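Local coordinates for protein geranyltranstransferase (PDB 4F62) that probably condenses allylic and isopentenyl diphosphates into longer prenyl diphosphates, as a putative farnesyl-diphosphate synthase of the isoprenoid synthase superfamily, at residues 19-24 / 36-41; 47-52 / 183-188; 71-76 / 120-125; 124-129 / 139-144; 208-213 / 267-272. One frame throughout, in Å; residues are numbered along the deposited sequence.

Contact 1: 19-24 / 36-41; sequences YLEQQL and AMRYSL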
# COMPACT_ATOMS: atom_id res chain seq x y z
N TYR A 19 -3.05 19.43 -5.06
CA TYR A 19 -2.11 18.43 -5.53
C TYR A 19 -2.74 17.03 -5.54
O TYR A 19 -2.58 16.28 -6.49
CB TYR A 19 -0.86 18.45 -4.65
CG TYR A 19 0.23 17.49 -5.07
CD1 TYR A 19 1.14 17.84 -6.06
CD2 TYR A 19 0.36 16.25 -4.46
CE1 TYR A 19 2.16 16.97 -6.43
CE2 TYR A 19 1.36 15.37 -4.83
CZ TYR A 19 2.25 15.73 -5.81
OH TYR A 19 3.26 14.86 -6.18
N LEU A 20 -3.45 16.69 -4.47
CA LEU A 20 -4.19 15.42 -4.43
C LEU A 20 -5.15 15.33 -5.62
O LEU A 20 -5.17 14.31 -6.32
CB LEU A 20 -4.95 15.27 -3.10
CG LEU A 20 -4.12 14.85 -1.89
CD1 LEU A 20 -4.89 15.20 -0.60
CD2 LEU A 20 -3.79 13.35 -1.96
N GLU A 21 -5.91 16.40 -5.85
CA GLU A 21 -6.87 16.46 -6.95
C GLU A 21 -6.20 16.22 -8.29
O GLU A 21 -6.72 15.47 -9.12
CB GLU A 21 -7.57 17.82 -6.97
CG GLU A 21 -9.07 17.75 -6.76
CD GLU A 21 -9.78 16.95 -7.84
OE1 GLU A 21 -10.70 16.18 -7.49
OE2 GLU A 21 -9.42 17.10 -9.03
N GLN A 22 -5.06 16.87 -8.51
CA GLN A 22 -4.34 16.73 -9.76
C GLN A 22 -3.81 15.31 -9.93
O GLN A 22 -3.96 14.72 -10.98
CB GLN A 22 -3.18 17.73 -9.84
CG GLN A 22 -3.61 19.17 -10.10
CD GLN A 22 -2.63 20.20 -9.52
OE1 GLN A 22 -1.58 19.84 -8.97
NE2 GLN A 22 -2.99 21.48 -9.62
N GLN A 23 -3.21 14.75 -8.88
CA GLN A 23 -2.61 13.42 -9.00
C GLN A 23 -3.64 12.29 -9.11
O GLN A 23 -3.36 11.26 -9.73
CB GLN A 23 -1.64 13.15 -7.85
CG GLN A 23 -0.51 14.16 -7.77
CD GLN A 23 0.35 14.16 -9.03
OE1 GLN A 23 0.73 13.10 -9.53
NE2 GLN A 23 0.65 15.34 -9.55
N LEU A 24 -4.81 12.46 -8.50
CA LEU A 24 -5.86 11.45 -8.63
C LEU A 24 -6.47 11.61 -10.02
O LEU A 24 -7.59 12.08 -10.16
CB LEU A 24 -6.93 11.59 -7.54
CG LEU A 24 -7.88 10.39 -7.35
CD1 LEU A 24 -7.08 9.13 -7.07
CD2 LEU A 24 -8.87 10.63 -6.23
N ALA A 36 -15.83 7.31 -4.51
CA ALA A 36 -15.70 6.95 -3.11
C ALA A 36 -14.38 7.46 -2.52
O ALA A 36 -14.36 7.95 -1.39
CB ALA A 36 -15.81 5.45 -2.94
N MET A 37 -13.30 7.33 -3.28
CA MET A 37 -11.99 7.80 -2.84
C MET A 37 -12.02 9.29 -2.56
O MET A 37 -11.54 9.75 -1.53
CB MET A 37 -10.91 7.51 -3.89
CG MET A 37 -10.44 6.06 -3.92
SD MET A 37 -9.32 5.73 -5.31
CE MET A 37 -7.74 6.25 -4.63
N ARG A 38 -12.60 10.04 -3.49
CA ARG A 38 -12.68 11.49 -3.38
C ARG A 38 -13.58 11.93 -2.23
O ARG A 38 -13.29 12.92 -1.55
CB ARG A 38 -13.17 12.12 -4.69
CG ARG A 38 -12.13 12.09 -5.81
CD ARG A 38 -12.58 12.90 -7.02
NE ARG A 38 -11.57 12.90 -8.08
CZ ARG A 38 -11.68 12.24 -9.23
NH1 ARG A 38 -10.70 12.30 -10.12
NH2 ARG A 38 -12.77 11.54 -9.50
N TYR A 39 -14.68 11.21 -2.03
CA TYR A 39 -15.62 11.53 -0.96
C TYR A 39 -14.90 11.49 0.39
O TYR A 39 -15.15 12.32 1.25
CB TYR A 39 -16.82 10.57 -0.96
CG TYR A 39 -17.77 10.80 0.19
CD1 TYR A 39 -18.46 12.01 0.30
CD2 TYR A 39 -17.98 9.83 1.16
CE1 TYR A 39 -19.33 12.24 1.36
CE2 TYR A 39 -18.85 10.06 2.23
CZ TYR A 39 -19.53 11.26 2.31
OH TYR A 39 -20.40 11.51 3.35
N SER A 40 -13.98 10.56 0.53
CA SER A 40 -13.22 10.41 1.77
C SER A 40 -12.03 11.37 1.91
O SER A 40 -11.77 11.89 3.00
CB SER A 40 -12.75 8.96 1.93
OG SER A 40 -13.85 8.11 2.19
N LEU A 41 -11.31 11.60 0.82
CA LEU A 41 -10.18 12.52 0.84
C LEU A 41 -10.60 13.96 1.09
O LEU A 41 -9.84 14.71 1.71
CB LEU A 41 -9.39 12.47 -0.47
CG LEU A 41 -8.22 11.50 -0.58
CD1 LEU A 41 -7.68 11.52 -2.01
CD2 LEU A 41 -7.13 11.88 0.42

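Contact 2: 47-52 / 183-188; sequences RIRPML and ALIKAS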
# COMPACT_ATOMS: atom_id res chain seq x y z
N ARG A 47 -5.91 18.37 7.64
CA ARG A 47 -4.59 18.16 7.00
C ARG A 47 -3.40 18.37 7.94
O ARG A 47 -2.36 18.92 7.53
CB ARG A 47 -4.43 19.07 5.78
CG ARG A 47 -5.60 19.09 4.84
CD ARG A 47 -5.95 17.69 4.39
NE ARG A 47 -6.79 17.73 3.20
CZ ARG A 47 -7.59 16.74 2.81
NH1 ARG A 47 -7.69 15.63 3.53
NH2 ARG A 47 -8.31 16.88 1.70
N ILE A 48 -3.55 17.96 9.20
CA ILE A 48 -2.48 18.08 10.19
C ILE A 48 -1.18 17.46 9.68
O ILE A 48 -0.10 18.04 9.81
CB ILE A 48 -2.86 17.33 11.46
CG1 ILE A 48 -4.09 17.96 12.10
CG2 ILE A 48 -1.69 17.30 12.41
CD1 ILE A 48 -3.92 19.38 12.42
N ARG A 49 -1.28 16.27 9.11
CA ARG A 49 -0.07 15.59 8.65
C ARG A 49 0.60 16.29 7.46
O ARG A 49 1.82 16.49 7.46
CB ARG A 49 -0.35 14.09 8.42
CG ARG A 49 -0.66 13.39 9.76
CD ARG A 49 -1.42 12.07 9.60
NE ARG A 49 -1.96 11.61 10.90
CZ ARG A 49 -3.02 12.14 11.50
NH1 ARG A 49 -3.68 13.15 10.93
NH2 ARG A 49 -3.43 11.66 12.67
N PRO A 50 -0.18 16.67 6.43
CA PRO A 50 0.45 17.57 5.46
C PRO A 50 1.07 18.84 6.07
O PRO A 50 2.20 19.18 5.71
CB PRO A 50 -0.70 17.92 4.51
CG PRO A 50 -1.49 16.62 4.46
CD PRO A 50 -1.45 16.11 5.91
N MET A 51 0.36 19.53 6.96
CA MET A 51 0.93 20.73 7.57
C MET A 51 2.29 20.48 8.24
O MET A 51 3.22 21.25 8.04
CB MET A 51 -0.06 21.38 8.56
CG MET A 51 -1.30 21.93 7.86
SD MET A 51 -2.35 22.98 8.89
CE MET A 51 -2.96 21.77 10.06
N LEU A 52 2.39 19.41 9.01
CA LEU A 52 3.66 19.04 9.63
C LEU A 52 4.74 18.77 8.59
O LEU A 52 5.90 19.14 8.78
CB LEU A 52 3.50 17.78 10.49
CG LEU A 52 2.74 17.95 11.81
CD1 LEU A 52 2.46 16.57 12.40
CD2 LEU A 52 3.54 18.81 12.79
N ALA A 183 3.26 7.16 14.91
CA ALA A 183 4.17 6.83 13.80
C ALA A 183 3.97 7.71 12.56
O ALA A 183 4.95 8.17 11.96
CB ALA A 183 4.08 5.33 13.46
N LEU A 184 2.72 7.98 12.20
CA LEU A 184 2.43 8.79 11.02
C LEU A 184 2.75 10.25 11.27
O LEU A 184 3.13 10.98 10.35
CB LEU A 184 0.97 8.66 10.58
CG LEU A 184 0.54 7.61 9.56
CD1 LEU A 184 -0.88 7.93 9.10
CD2 LEU A 184 1.50 7.56 8.35
N ILE A 185 2.58 10.69 12.52
CA ILE A 185 2.96 12.04 12.89
C ILE A 185 4.47 12.19 12.74
O ILE A 185 4.96 13.19 12.24
CB ILE A 185 2.59 12.35 14.37
CG1 ILE A 185 1.07 12.31 14.55
CG2 ILE A 185 3.18 13.67 14.80
CD1 ILE A 185 0.32 13.30 13.68
N LYS A 186 5.20 11.18 13.18
CA LYS A 186 6.66 11.18 13.04
C LYS A 186 7.09 11.07 11.57
O LYS A 186 8.06 11.71 11.15
CB LYS A 186 7.29 10.05 13.86
CG LYS A 186 8.81 10.12 13.95
CD LYS A 186 9.37 9.22 15.07
CE LYS A 186 9.59 7.80 14.58
NZ LYS A 186 10.97 7.30 14.93
N ALA A 187 6.38 10.26 10.80
CA ALA A 187 6.66 10.13 9.37
C ALA A 187 6.49 11.49 8.69
O ALA A 187 7.24 11.84 7.78
CB ALA A 187 5.75 9.11 8.73
N SER A 188 5.49 12.24 9.14
CA SER A 188 5.24 13.57 8.58
C SER A 188 6.45 14.50 8.70
O SER A 188 6.88 15.09 7.71
CB SER A 188 4.02 14.22 9.25
OG SER A 188 2.84 13.48 8.96

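Contact 3: 71-76 / 120-125; sequences AAALES and TFAFEL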
# COMPACT_ATOMS: atom_id res chain seq x y z
N ALA A 71 3.37 14.70 1.60
CA ALA A 71 2.23 15.24 2.32
C ALA A 71 0.98 14.55 1.82
O ALA A 71 0.14 14.13 2.60
CB ALA A 71 2.13 16.75 2.11
N ALA A 72 0.90 14.40 0.49
CA ALA A 72 -0.26 13.78 -0.13
C ALA A 72 -0.34 12.29 0.21
O ALA A 72 -1.44 11.78 0.47
CB ALA A 72 -0.20 13.97 -1.65
N ALA A 73 0.80 11.61 0.22
CA ALA A 73 0.84 10.18 0.55
C ALA A 73 0.40 9.95 1.98
O ALA A 73 -0.38 9.04 2.27
CB ALA A 73 2.24 9.59 0.33
N LEU A 74 0.93 10.77 2.89
CA LEU A 74 0.56 10.66 4.30
C LEU A 74 -0.93 10.92 4.49
O LEU A 74 -1.60 10.23 5.27
CB LEU A 74 1.37 11.66 5.13
CG LEU A 74 2.84 11.26 5.30
CD1 LEU A 74 3.68 12.47 5.63
CD2 LEU A 74 2.97 10.23 6.41
N GLU A 75 -1.47 11.90 3.79
CA GLU A 75 -2.90 12.18 3.91
C GLU A 75 -3.74 11.01 3.36
O GLU A 75 -4.80 10.70 3.89
CB GLU A 75 -3.28 13.50 3.22
CG GLU A 75 -4.72 13.92 3.45
CD GLU A 75 -5.02 14.30 4.91
OE1 GLU A 75 -4.06 14.52 5.69
OE2 GLU A 75 -6.21 14.40 5.29
N SER A 76 -3.23 10.35 2.31
CA SER A 76 -3.94 9.21 1.73
C SER A 76 -3.95 8.02 2.66
O SER A 76 -4.96 7.33 2.79
CB SER A 76 -3.36 8.80 0.36
OG SER A 76 -3.59 9.84 -0.57
N THR A 120 -2.86 2.19 -1.92
CA THR A 120 -2.02 2.05 -3.12
C THR A 120 -1.72 3.42 -3.71
O THR A 120 -0.65 3.64 -4.29
CB THR A 120 -2.71 1.21 -4.21
OG1 THR A 120 -3.29 0.04 -3.62
CG2 THR A 120 -1.70 0.81 -5.30
N PHE A 121 -2.67 4.34 -3.60
CA PHE A 121 -2.48 5.68 -4.16
C PHE A 121 -1.33 6.40 -3.42
O PHE A 121 -0.59 7.18 -4.02
CB PHE A 121 -3.79 6.46 -4.06
CG PHE A 121 -3.73 7.86 -4.61
CD1 PHE A 121 -3.34 8.08 -5.92
CD2 PHE A 121 -4.10 8.95 -3.82
CE1 PHE A 121 -3.30 9.37 -6.45
CE2 PHE A 121 -4.06 10.25 -4.34
CZ PHE A 121 -3.66 10.46 -5.65
N ALA A 122 -1.18 6.14 -2.12
CA ALA A 122 -0.08 6.74 -1.36
C ALA A 122 1.25 6.36 -1.98
O ALA A 122 2.14 7.18 -2.14
CB ALA A 122 -0.13 6.29 0.08
N PHE A 123 1.37 5.09 -2.37
CA PHE A 123 2.60 4.63 -2.98
C PHE A 123 2.74 5.09 -4.41
O PHE A 123 3.85 5.26 -4.91
CB PHE A 123 2.76 3.11 -2.80
CG PHE A 123 2.91 2.72 -1.34
CD1 PHE A 123 4.13 2.89 -0.69
CD2 PHE A 123 1.83 2.21 -0.62
CE1 PHE A 123 4.28 2.54 0.65
CE2 PHE A 123 1.97 1.86 0.72
CZ PHE A 123 3.20 2.03 1.36
N GLU A 124 1.60 5.33 -5.07
CA GLU A 124 1.63 5.89 -6.41
C GLU A 124 2.23 7.29 -6.32
O GLU A 124 3.08 7.67 -7.14
CB GLU A 124 0.21 5.96 -7.00
CG GLU A 124 0.15 6.61 -8.40
CD GLU A 124 -1.28 6.71 -8.95
OE1 GLU A 124 -2.20 6.00 -8.45
OE2 GLU A 124 -1.49 7.50 -9.89
N LEU A 125 1.79 8.05 -5.33
CA LEU A 125 2.22 9.44 -5.13
C LEU A 125 3.73 9.51 -4.96
O LEU A 125 4.39 10.38 -5.53
CB LEU A 125 1.52 10.04 -3.89
CG LEU A 125 0.03 10.37 -4.12
CD1 LEU A 125 -0.72 10.57 -2.83
CD2 LEU A 125 -0.08 11.61 -5.01

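Contact 4: 124-129 / 139-144; sequences ELLSNP and KLIQEL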
# COMPACT_ATOMS: atom_id res chain seq x y z
N GLU A 124 1.60 5.33 -5.07
CA GLU A 124 1.63 5.89 -6.41
C GLU A 124 2.23 7.29 -6.32
O GLU A 124 3.08 7.67 -7.14
CB GLU A 124 0.21 5.96 -7.00
CG GLU A 124 0.15 6.61 -8.40
CD GLU A 124 -1.28 6.71 -8.95
OE1 GLU A 124 -2.20 6.00 -8.45
OE2 GLU A 124 -1.49 7.50 -9.89
N LEU A 125 1.79 8.05 -5.33
CA LEU A 125 2.22 9.44 -5.13
C LEU A 125 3.73 9.51 -4.96
O LEU A 125 4.39 10.38 -5.53
CB LEU A 125 1.52 10.04 -3.89
CG LEU A 125 0.03 10.37 -4.12
CD1 LEU A 125 -0.72 10.57 -2.83
CD2 LEU A 125 -0.08 11.61 -5.01
N LEU A 126 4.27 8.57 -4.20
CA LEU A 126 5.71 8.55 -3.89
C LEU A 126 6.59 7.97 -5.00
O LEU A 126 7.81 8.12 -4.95
CB LEU A 126 5.98 7.81 -2.57
CG LEU A 126 5.54 8.56 -1.31
CD1 LEU A 126 5.82 7.71 -0.05
CD2 LEU A 126 6.29 9.87 -1.22
N SER A 127 5.98 7.33 -6.00
CA SER A 127 6.76 6.72 -7.08
C SER A 127 6.40 7.30 -8.44
O SER A 127 6.55 6.63 -9.45
CB SER A 127 6.55 5.20 -7.09
OG SER A 127 5.19 4.89 -7.32
N ASN A 128 5.95 8.54 -8.46
CA ASN A 128 5.61 9.25 -9.69
C ASN A 128 6.86 9.41 -10.57
O ASN A 128 7.91 9.83 -10.09
CB ASN A 128 5.06 10.62 -9.28
CG ASN A 128 4.47 11.41 -10.45
OD1 ASN A 128 4.92 11.31 -11.59
ND2 ASN A 128 3.46 12.24 -10.14
N PRO A 129 6.74 9.06 -11.87
CA PRO A 129 7.84 9.17 -12.84
C PRO A 129 8.34 10.59 -13.07
O PRO A 129 9.41 10.75 -13.66
CB PRO A 129 7.21 8.65 -14.15
CG PRO A 129 6.08 7.80 -13.72
CD PRO A 129 5.55 8.41 -12.46
N LYS A 139 13.79 6.16 -0.07
CA LYS A 139 13.90 6.46 1.35
C LYS A 139 12.55 6.90 1.91
O LYS A 139 12.14 6.44 2.98
CB LYS A 139 14.99 7.52 1.60
CG LYS A 139 15.11 8.02 3.05
CD LYS A 139 15.57 6.93 4.04
CE LYS A 139 15.84 7.54 5.44
NZ LYS A 139 15.95 6.52 6.53
N LEU A 140 11.85 7.77 1.20
CA LEU A 140 10.56 8.25 1.67
C LEU A 140 9.54 7.11 1.72
O LEU A 140 8.69 7.04 2.62
CB LEU A 140 10.04 9.41 0.81
CG LEU A 140 10.94 10.64 0.80
CD1 LEU A 140 10.53 11.62 -0.32
CD2 LEU A 140 10.91 11.32 2.17
N ILE A 141 9.65 6.19 0.77
CA ILE A 141 8.77 5.03 0.74
C ILE A 141 9.04 4.15 1.96
O ILE A 141 8.10 3.69 2.62
CB ILE A 141 8.94 4.26 -0.58
CG1 ILE A 141 8.32 5.10 -1.71
CG2 ILE A 141 8.30 2.87 -0.49
CD1 ILE A 141 8.58 4.58 -3.13
N GLN A 142 10.32 3.94 2.26
CA GLN A 142 10.69 3.18 3.46
C GLN A 142 10.12 3.82 4.72
O GLN A 142 9.59 3.11 5.58
CB GLN A 142 12.21 3.07 3.59
CG GLN A 142 12.83 2.20 2.52
CD GLN A 142 14.34 2.33 2.48
OE1 GLN A 142 14.90 3.25 3.07
NE2 GLN A 142 15.01 1.42 1.77
N GLU A 143 10.21 5.14 4.80
CA GLU A 143 9.66 5.90 5.93
C GLU A 143 8.17 5.65 6.05
O GLU A 143 7.65 5.44 7.16
CB GLU A 143 9.91 7.41 5.76
CG GLU A 143 11.37 7.85 5.95
CD GLU A 143 11.88 7.68 7.38
OE1 GLU A 143 11.06 7.71 8.34
OE2 GLU A 143 13.11 7.52 7.56
N LEU A 144 7.47 5.69 4.92
CA LEU A 144 6.01 5.57 4.95
C LEU A 144 5.62 4.14 5.33
O LEU A 144 4.68 3.92 6.08
CB LEU A 144 5.40 5.92 3.59
CG LEU A 144 3.86 5.94 3.58
CD1 LEU A 144 3.33 7.04 4.48
CD2 LEU A 144 3.31 6.11 2.15

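Contact 5: 208-213 / 267-272; sequences DAYAHA and EQAIAQ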
# COMPACT_ATOMS: atom_id res chain seq x y z
N ASP A 208 12.43 13.95 15.26
CA ASP A 208 11.92 12.72 15.87
C ASP A 208 11.34 12.99 17.23
O ASP A 208 10.20 12.61 17.52
CB ASP A 208 13.05 11.70 16.08
CG ASP A 208 13.26 10.80 14.90
OD1 ASP A 208 12.46 10.87 13.94
OD2 ASP A 208 14.21 9.99 14.93
N ALA A 209 12.14 13.62 18.08
CA ALA A 209 11.75 13.89 19.45
C ALA A 209 10.59 14.88 19.48
O ALA A 209 9.67 14.75 20.29
CB ALA A 209 12.94 14.43 20.24
N TYR A 210 10.62 15.86 18.57
CA TYR A 210 9.51 16.81 18.48
C TYR A 210 8.22 16.04 18.21
O TYR A 210 7.21 16.22 18.91
CB TYR A 210 9.77 17.85 17.38
CG TYR A 210 8.55 18.64 16.95
CD1 TYR A 210 7.71 18.17 15.94
CD2 TYR A 210 8.23 19.85 17.55
CE1 TYR A 210 6.60 18.89 15.54
CE2 TYR A 210 7.12 20.58 17.15
CZ TYR A 210 6.30 20.08 16.14
OH TYR A 210 5.19 20.77 15.73
N ALA A 211 8.27 15.17 17.21
CA ALA A 211 7.09 14.45 16.76
C ALA A 211 6.57 13.50 17.81
O ALA A 211 5.35 13.40 18.03
CB ALA A 211 7.40 13.69 15.47
N HIS A 212 7.48 12.77 18.45
CA HIS A 212 7.09 11.87 19.53
C HIS A 212 6.33 12.61 20.62
O HIS A 212 5.29 12.15 21.09
CB HIS A 212 8.33 11.19 20.13
CG HIS A 212 8.00 10.19 21.20
ND1 HIS A 212 7.79 10.54 22.51
CD2 HIS A 212 7.84 8.85 21.13
CE1 HIS A 212 7.51 9.46 23.22
NE2 HIS A 212 7.54 8.41 22.40
N ALA A 213 6.85 13.76 21.02
CA ALA A 213 6.24 14.52 22.11
C ALA A 213 4.84 15.00 21.72
O ALA A 213 3.87 14.86 22.49
CB ALA A 213 7.13 15.70 22.50
N GLU A 267 6.45 21.29 26.26
CA GLU A 267 7.73 21.95 26.49
C GLU A 267 8.89 21.22 25.82
O GLU A 267 9.79 21.85 25.27
CB GLU A 267 8.01 22.07 27.99
CG GLU A 267 7.06 23.01 28.70
CD GLU A 267 7.28 23.04 30.20
OE1 GLU A 267 7.95 22.12 30.73
OE2 GLU A 267 6.76 23.98 30.84
N GLN A 268 8.87 19.89 25.88
CA GLN A 268 9.90 19.09 25.26
C GLN A 268 9.89 19.28 23.75
O GLN A 268 10.95 19.36 23.13
CB GLN A 268 9.69 17.61 25.56
CG GLN A 268 10.18 17.16 26.92
CD GLN A 268 10.09 15.66 27.07
OE1 GLN A 268 9.19 15.02 26.52
NE2 GLN A 268 11.03 15.08 27.81
N ALA A 269 8.69 19.33 23.17
CA ALA A 269 8.56 19.47 21.72
C ALA A 269 9.19 20.78 21.27
O ALA A 269 9.99 20.80 20.33
CB ALA A 269 7.10 19.40 21.31
N ILE A 270 8.84 21.86 21.96
CA ILE A 270 9.32 23.19 21.60
C ILE A 270 10.83 23.29 21.80
O ILE A 270 11.54 23.89 20.97
CB ILE A 270 8.60 24.29 22.40
CG1 ILE A 270 7.09 24.21 22.17
CG2 ILE A 270 9.11 25.66 22.01
CD1 ILE A 270 6.69 24.06 20.71
N ALA A 271 11.33 22.70 22.89
CA ALA A 271 12.76 22.72 23.18
C ALA A 271 13.61 22.10 22.07
O ALA A 271 14.75 22.50 21.85
CB ALA A 271 13.06 22.05 24.51
N GLN A 272 13.05 21.10 21.38
CA GLN A 272 13.76 20.41 20.31
C GLN A 272 14.01 21.30 19.09
O GLN A 272 14.95 21.06 18.33
CB GLN A 272 13.00 19.15 19.89
CG GLN A 272 12.99 18.05 20.95
CD GLN A 272 14.38 17.51 21.21
OE1 GLN A 272 15.27 17.62 20.35
NE2 GLN A 272 14.60 16.93 22.38

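Contact 1: 19-24 / 36-41
Helices 5-23 and 31-41 run in opposite senses here, with Leu20 facing Leu41 and Glu21 facing Arg38, the latter pair with CA atoms 8.4 Å apart. This is a helical hairpin at the N-terminal end of the all-alpha isoprenoid synthase fold, and the wide spacing leaves the joining to side chains. Leu24, just past the last helical turn of its segment, contributes most. Its first torsion sets CG anti to the backbone N (chi1 -165°), and its two methyls then divide the work: CD1 meets the terminal methyl CE of Met37 at 3.8 Å, while CD2 lies on CG of Arg38, 3.6 Å away. Farther back along helix 5-23, Leu20 CD1 meets Leu41 CD2 at 4.1 Å, closing the apolar seam. Helices 65-86 and 108-126 pack against the same residues, with Ala72 against Leu20 and Phe121 against Leu24.

A polar pair runs beside this apolar seam. Arg38 reaches across with an extended chain from CG to NE, and Glu21, bent at chi2, crosses it at about a right angle. Their salt bridge is long, OE1 of Glu21 to NE of Arg38 being 3.4 Å. Asp26, just beyond the turn, is the stronger ionic partner of NH1. Arg38 was modelled in two conformers, so in the one described here the polar grip is provisional, including the weak, bent hydrogen bond from Arg38 NH1 to Leu24 O, 3.1 Å long with an N-H...O angle of 126°.

Contact 2: 47-52 / 183-188
The carbonyl oxygen of Leu184 takes two hydrogen bonds from Ser188, one from the backbone N and one from OG, the latter 2.9 Å long between Ser188 OG and Leu184 O. The two donors come from opposite faces of the carbonyl plane. Turned back to its own helix in this way, the hydroxyl presents a compact flank to helix 48-60: OG lies 3.3 Å from Arg49 CB, and Ser188 CB is 3.8 Å from Leu52 CB. The small serine lets the CA atoms of Arg49 and Ser188 come within 5.7 Å.

Ile185 lies one turn earlier. Its CG2 touches Leu52 CD1 at 3.8 Å, while CD1 lies over one face of the Arg49 guanidinium, toward its rim. Leu184 CB approaches the edge of the same group, so apolar neighbours flank the arginine; NH1 is hydrogen-bonded to a glycerol, probably left from crystallisation.

The two helix segments run roughly side by side, 33° apart in direction. Near the chain's centre, they form part of the helical core of the isoprenoid synthase fold. Arg49 belongs to the Gly-Gly-Lys-Arg-Ile-Arg-Pro sequence, which is consistent with the isopentenyl diphosphate pocket of related prenyl synthases.

Contact 3: 71-76 / 120-125
Ala73 and Ala122 meet almost backbone to backbone, their CA atoms only 4.0 Å apart. Each methyl lies against the other's carbonyl: Ala73 CB is 3.5 Å from Ala122 O, and Ala122 CB is equally close to Ala73 O. With no longer side chain between them at this level, the antiparallel segments of helices 65-86 and 108-126 draw together to an axis separation of 8.1 Å, at 174° in direction.

On one flank of this pair lies Leu125. With CG anti to its carbonyl carbon (chi1 -74°), it lays CD1 on the backbone of helix 65-86, 3.5 Å from Ala72 C and also against Ala72 CB. The same methyl packs over one face of the Phe121 ring on its own helix. Ser76, a turn along from Ala72, points its OG between these two groups; it lies 3.4 Å from Phe121 CD2, approaching the ring obliquely.

What positions that hydroxyl is the helix behind it. Ser76 OG donates a 3.1 Å hydrogen bond to Ala72 O, which also accepts from Ser76 N on the opposite face of its carbonyl plane. Farther out, Leu20 of helix 5-23 touches Ser76, and Leu144 backs Ala122. The far side of helix 108-126 reaches the second subunit, where Phe123 stacks on Phe123 of that subunit and Glu124 forms a salt bridge with its Arg150.

No hydrogen bond joins the two segments: the interface holds by close packing of alanine methyls, Leu125 and the Phe121 ring, and its buried hydroxyl is satisfied within its own helix, so it needs no partner across the seam.

Contact 4: 124-129 / 139-144
Leu126 carries this contact, set against Leu140, Ile141 and Leu144 of helix 134-148. The packing is tight on two sides of it. Its CB meets Ile141 CG1 at 3.7 Å, and its CD1 comes just as near to Leu144 CD2, the two side chains crossing at a slant. Leu144 reaches in with CG anti to the backbone N (chi1 -174°), which carries its methyl toward helix 108-126. The third neighbour is slacker: Leu126 CD2 stands 4.3 Å from Leu140 CB. Met191 of helix 170-194 and Ala73 of helix 65-86 also touch Leu126.

Beyond Leu126 the contact thins. Ser127 CB only grazes Ile141 CD1 at 4.5 Å, and its hydroxyl turns back to Phe123 O. With an alanine at Ile141, the CG1 and CD1 that back Leu126 CB would be gone, which would probably open a gap between Leu126 CB and helix 134-148 and remove the light touch on Ser127.

Away from Leu126, helix 134-148 carries polar side chains: partly exposed Lys139 bridges by NZ to OE2 of the buried Glu143 one turn on, at 3.2 Å, while the other carboxylate oxygen of Glu143 pairs with Arg190. Gln142 NE2 hydrogen-bonds to Ser127 O of the second subunit, and the reciprocal bond is made as well. The arrangement is a helical hairpin, two successive helices of the isoprenoid synthase fold joined by a short connection and lying at the dimer interface.

Contact 5: 208-213 / 267-272
Tyr210 and Ala269 mark the closest backbone approach, CA to CA 4.3 Å, where the segments of helices 201-226 and 249-273 pass antiparallel at a crossing angle of -159° and an axis separation of 8.1 Å. Alanines on both sides permit this closeness. Ala213 CB touches Ala269 CB at 3.9 Å, methyl to methyl.

Tyr210 lies alongside the partner helix. Its CG is anti to the backbone N (chi1 165°), which places the ring beside Ala269, and the ring meets that residue by its edge: the oxygen of Ala269 lies in the ring plane, 3.4 Å from Tyr210 CD2, while its CB lies against the same ring carbon. The phenol is tethered farther on, its OH hydrogen-bonded to Leu283 O of helix 281-291.

The other flank is more exposed. Gln272, bent at chi2 (-65°), folds its chain over Ala209, bringing its carbon CD to 3.5 Å from Ala209 CB. The amide group makes no hydrogen bond across this interface, and CG also stands beside the backbone N of Tyr210. Replacing Gln272 with a glycine would strip away this folded chain and is likely to leave the Ala209 methyl without its cover and a gap beside the Tyr210 backbone.

Small residues along a near-antiparallel helix pair, with one tyrosine reaching past it, join the later helices of the all-alpha isoprenoid synthase fold, where the second subunit does not touch the two segments.

How the contacts relate
All five contacts pair helices of one all-alpha chain. Contact 1 closes first along the sequence; contacts 3 and 4 fall within the long loop that contact 2 spans, and contact 5 follows. Contacts 3 and 4, centres 8 Å apart, share helix 108-126 through Glu124 and Leu125 and both reach the second subunit, as does contact 1, which joins contact 3 by packing Gln23 on Leu125. Contact 2 is the central one: Arg47 bridges to Glu75 of contact 3 and Lys186 packs on Ala211 of contact 5. Contacts 1 and 5, centres 32 Å apart, do not touch and lie on opposite sides of the chain's centre; contacts 3 and 2 link the dimer side to the later helices.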